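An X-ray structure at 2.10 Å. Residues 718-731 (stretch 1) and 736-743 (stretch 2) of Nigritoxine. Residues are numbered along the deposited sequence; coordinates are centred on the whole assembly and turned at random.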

# COMPACT_ATOMS: atom_id res chain seq x y z
N SER A 718 42.94 9.19 -12.98
CA SER A 718 41.72 8.42 -12.75
C SER A 718 40.95 8.04 -14.04
O SER A 718 39.94 7.33 -13.98
CB SER A 718 40.80 9.22 -11.84
OG SER A 718 41.37 9.37 -10.55
N THR A 719 41.42 8.54 -15.19
CA THR A 719 40.72 8.34 -16.48
C THR A 719 40.25 6.91 -16.73
O THR A 719 39.05 6.67 -16.93
CB THR A 719 41.59 8.78 -17.66
OG1 THR A 719 41.88 10.17 -17.53
CG2 THR A 719 40.85 8.53 -19.05
N ASN A 720 41.20 5.97 -16.73
CA ASN A 720 40.90 4.58 -17.01
C ASN A 720 39.96 3.96 -15.98
O ASN A 720 39.08 3.17 -16.35
CB ASN A 720 42.20 3.75 -17.15
CG ASN A 720 42.94 4.08 -18.44
OD1 ASN A 720 42.43 4.84 -19.27
ND2 ASN A 720 44.14 3.50 -18.62
N TYR A 721 40.12 4.35 -14.72
CA TYR A 721 39.28 3.82 -13.65
C TYR A 721 37.84 4.26 -13.87
O TYR A 721 36.92 3.43 -13.80
CB TYR A 721 39.77 4.25 -12.26
CG TYR A 721 41.22 3.91 -11.95
CD1 TYR A 721 41.84 2.77 -12.48
CD2 TYR A 721 41.97 4.73 -11.10
CE1 TYR A 721 43.17 2.47 -12.19
CE2 TYR A 721 43.30 4.44 -10.80
CZ TYR A 721 43.89 3.31 -11.34
OH TYR A 721 45.21 3.05 -11.05
N MET A 722 37.65 5.54 -14.20
CA MET A 722 36.32 6.10 -14.49
C MET A 722 35.64 5.44 -15.72
O MET A 722 34.48 5.03 -15.63
CB MET A 722 36.39 7.62 -14.65
CG MET A 722 35.04 8.28 -14.94
SD MET A 722 33.75 7.91 -13.70
CE MET A 722 34.11 9.20 -12.52
N THR A 723 36.36 5.32 -16.84
CA THR A 723 35.78 4.72 -18.05
C THR A 723 35.45 3.24 -17.83
O THR A 723 34.45 2.73 -18.35
CB THR A 723 36.71 4.84 -19.29
OG1 THR A 723 37.96 4.21 -19.00
CG2 THR A 723 36.95 6.30 -19.69
N GLN A 724 36.30 2.55 -17.07
CA GLN A 724 36.05 1.13 -16.74
C GLN A 724 34.77 1.01 -15.91
O GLN A 724 33.87 0.23 -16.22
CB GLN A 724 37.24 0.50 -15.98
CG GLN A 724 37.11 -1.00 -15.78
CD GLN A 724 38.05 -1.58 -14.72
OE1 GLN A 724 38.92 -0.87 -14.19
NE2 GLN A 724 37.87 -2.86 -14.39
N LEU A 725 34.70 1.82 -14.86
CA LEU A 725 33.54 1.85 -13.96
C LEU A 725 32.23 2.10 -14.70
O LEU A 725 31.27 1.34 -14.55
CB LEU A 725 33.72 2.93 -12.88
CG LEU A 725 32.51 3.20 -11.96
CD1 LEU A 725 32.22 1.99 -11.08
CD2 LEU A 725 32.83 4.39 -11.08
N MET A 726 32.19 3.19 -15.46
CA MET A 726 30.98 3.57 -16.19
C MET A 726 30.62 2.57 -17.28
O MET A 726 29.46 2.27 -17.48
CB MET A 726 31.08 4.99 -16.77
CG MET A 726 31.24 6.08 -15.72
SD MET A 726 29.86 6.13 -14.55
CE MET A 726 28.88 7.45 -15.21
N GLY A 727 31.62 2.07 -17.99
CA GLY A 727 31.43 1.04 -19.00
C GLY A 727 30.65 -0.12 -18.42
O GLY A 727 29.68 -0.61 -19.03
N GLN A 728 31.05 -0.55 -17.21
CA GLN A 728 30.42 -1.67 -16.54
C GLN A 728 29.03 -1.29 -16.04
O GLN A 728 28.03 -1.99 -16.30
CB GLN A 728 31.29 -2.22 -15.39
CG GLN A 728 30.62 -3.37 -14.62
CD GLN A 728 30.23 -4.56 -15.51
OE1 GLN A 728 30.88 -4.81 -16.50
NE2 GLN A 728 29.16 -5.26 -15.16
N VAL A 729 28.96 -0.17 -15.32
CA VAL A 729 27.74 0.27 -14.68
C VAL A 729 26.67 0.56 -15.75
O VAL A 729 25.52 0.14 -15.64
CB VAL A 729 28.03 1.49 -13.76
CG1 VAL A 729 26.84 2.39 -13.61
CG2 VAL A 729 28.54 1.03 -12.39
N LEU A 730 27.07 1.25 -16.80
CA LEU A 730 26.10 1.69 -17.78
C LEU A 730 25.81 0.68 -18.87
O LEU A 730 24.70 0.69 -19.42
CB LEU A 730 26.51 3.02 -18.41
CG LEU A 730 26.74 4.17 -17.42
CD1 LEU A 730 27.34 5.37 -18.13
CD2 LEU A 730 25.46 4.56 -16.70
N THR A 731 26.77 -0.19 -19.21
CA THR A 731 26.61 -1.08 -20.37
C THR A 731 26.97 -2.54 -20.11
O THR A 731 27.07 -3.33 -21.05
CB THR A 731 27.39 -0.58 -21.62
OG1 THR A 731 28.79 -0.89 -21.49
CG2 THR A 731 27.22 0.95 -21.84
N GLU A 736 32.85 0.13 -25.00
CA GLU A 736 34.02 0.88 -24.55
C GLU A 736 33.67 2.36 -24.51
O GLU A 736 33.29 2.93 -25.53
CB GLU A 736 35.22 0.65 -25.48
CG GLU A 736 35.70 -0.79 -25.53
CD GLU A 736 36.06 -1.32 -24.14
OE1 GLU A 736 37.07 -0.86 -23.59
OE2 GLU A 736 35.31 -2.18 -23.61
N LEU A 737 33.76 2.96 -23.33
CA LEU A 737 33.41 4.38 -23.20
C LEU A 737 34.65 5.22 -22.99
O LEU A 737 35.65 4.75 -22.45
CB LEU A 737 32.43 4.59 -22.05
CG LEU A 737 31.05 3.91 -22.09
CD1 LEU A 737 30.30 4.22 -20.80
CD2 LEU A 737 30.26 4.38 -23.30
N ASN A 738 34.60 6.48 -23.41
CA ASN A 738 35.66 7.43 -23.10
C ASN A 738 35.03 8.66 -22.45
O ASN A 738 33.79 8.81 -22.45
CB ASN A 738 36.55 7.78 -24.33
CG ASN A 738 35.80 8.49 -25.45
OD1 ASN A 738 34.77 9.14 -25.23
ND2 ASN A 738 36.35 8.40 -26.67
N LEU A 739 35.88 9.53 -21.91
CA LEU A 739 35.43 10.67 -21.12
C LEU A 739 34.61 11.65 -21.92
O LEU A 739 33.62 12.19 -21.43
CB LEU A 739 36.62 11.39 -20.47
CG LEU A 739 37.35 10.68 -19.31
CD1 LEU A 739 38.51 11.57 -18.87
CD2 LEU A 739 36.44 10.37 -18.13
N GLN A 740 35.00 11.88 -23.17
CA GLN A 740 34.27 12.79 -24.02
C GLN A 740 32.86 12.23 -24.26
O GLN A 740 31.87 12.95 -24.17
CB GLN A 740 35.01 13.03 -25.35
CG GLN A 740 34.68 14.36 -26.02
CD GLN A 740 34.92 15.57 -25.10
OE1 GLN A 740 36.06 15.95 -24.82
NE2 GLN A 740 33.83 16.16 -24.60
N GLY A 741 32.77 10.93 -24.57
CA GLY A 741 31.47 10.28 -24.74
C GLY A 741 30.64 10.44 -23.46
O GLY A 741 29.46 10.73 -23.52
N LEU A 742 31.28 10.27 -22.30
CA LEU A 742 30.60 10.46 -21.02
C LEU A 742 30.14 11.90 -20.82
O LEU A 742 29.03 12.13 -20.36
CB LEU A 742 31.47 9.98 -19.86
CG LEU A 742 31.61 8.46 -19.79
CD1 LEU A 742 32.63 8.11 -18.72
CD2 LEU A 742 30.27 7.78 -19.52
N SER A 743 30.99 12.87 -21.19
CA SER A 743 30.61 14.30 -21.10
C SER A 743 29.48 14.67 -22.05
O SER A 743 28.55 15.39 -21.69
CB SER A 743 31.81 15.20 -21.38
OG SER A 743 32.61 15.28 -20.22
O HOH W 1 34.47 1.57 -21.01

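The two stretches pack mainly through apolar side chains, and no direct hydrogen bond joins them. Together they bury 414 Å². Stretch 1 is largely one helix. Stretch 2 begins as an extended segment and turns into a helix at Leu739. The two helix axes cross at 55° and come no closer than 10.7 Å, so side chains must fill the space between them.

Thr719 opens the contact. Its methyl CG2 lies 3.8 Å from Leu739 CD1. The CA-to-CB bond of Leu739 points sideways, but the end of the side chain comes nearer to stretch 1. Met722, one turn on in the helix, points toward stretch 2. Its CG is 4.1 Å from Leu739 CD2, and the flexible, unbranched chain fits this buried place.

Thr723 is where the backbones come closest: its CA is 5.7 Å from the CA of Leu737. Its CB sits 3.3 Å from Leu737 O, and its CG2 is 3.8 Å from Asn738 CA. A small side chain suits so tight an approach. With chi1 in the p rotamer, OG1 bonds back to Asn720 O at 3.1 Å, within its own helix, while the methyl meets stretch 2. Thr723 O also accepts a hydrogen bond from water 1 at 2.9 Å. The same water oxygen accepts from Leu737 N at 2.8 Å, so it bridges the two backbones. Thr723 O keeps its helical bond from Gly727 N, also 2.9 Å, and thus serves two donors.

Met726 points toward stretch 2 and meets two leucines. Its CB is 4.2 Å from Leu737 CD1, and its CG is 3.9 Å from Leu742 CD1. Gly727 is buried and has no side chain; its backbone N lies 3.8 Å from Leu737 CD1. Leu737 has the largest area covered by the other stretch, 86 Å², and its CD1 rests against Met726, Gly727 and Leu730.

Leu730 completes the apolar cluster. Its CD1 lies 4.1 Å from Leu737 CD1 and 4.0 Å from Leu742 CD2. Leu742 is buried and points toward stretch 1. Both its methyls touch Met726, and CD2 also meets Leu730. Thr731 also points toward stretch 2 but stays beyond contact distance. Its OG1 bonds to Gly727 O at 2.6 Å.

Asn738 prepares the turn into the second helix. It stands at the N-cap, and its OD1 accepts from Gly741 N at 2.8 Å. Its CA-to-CB bond points away from stretch 1.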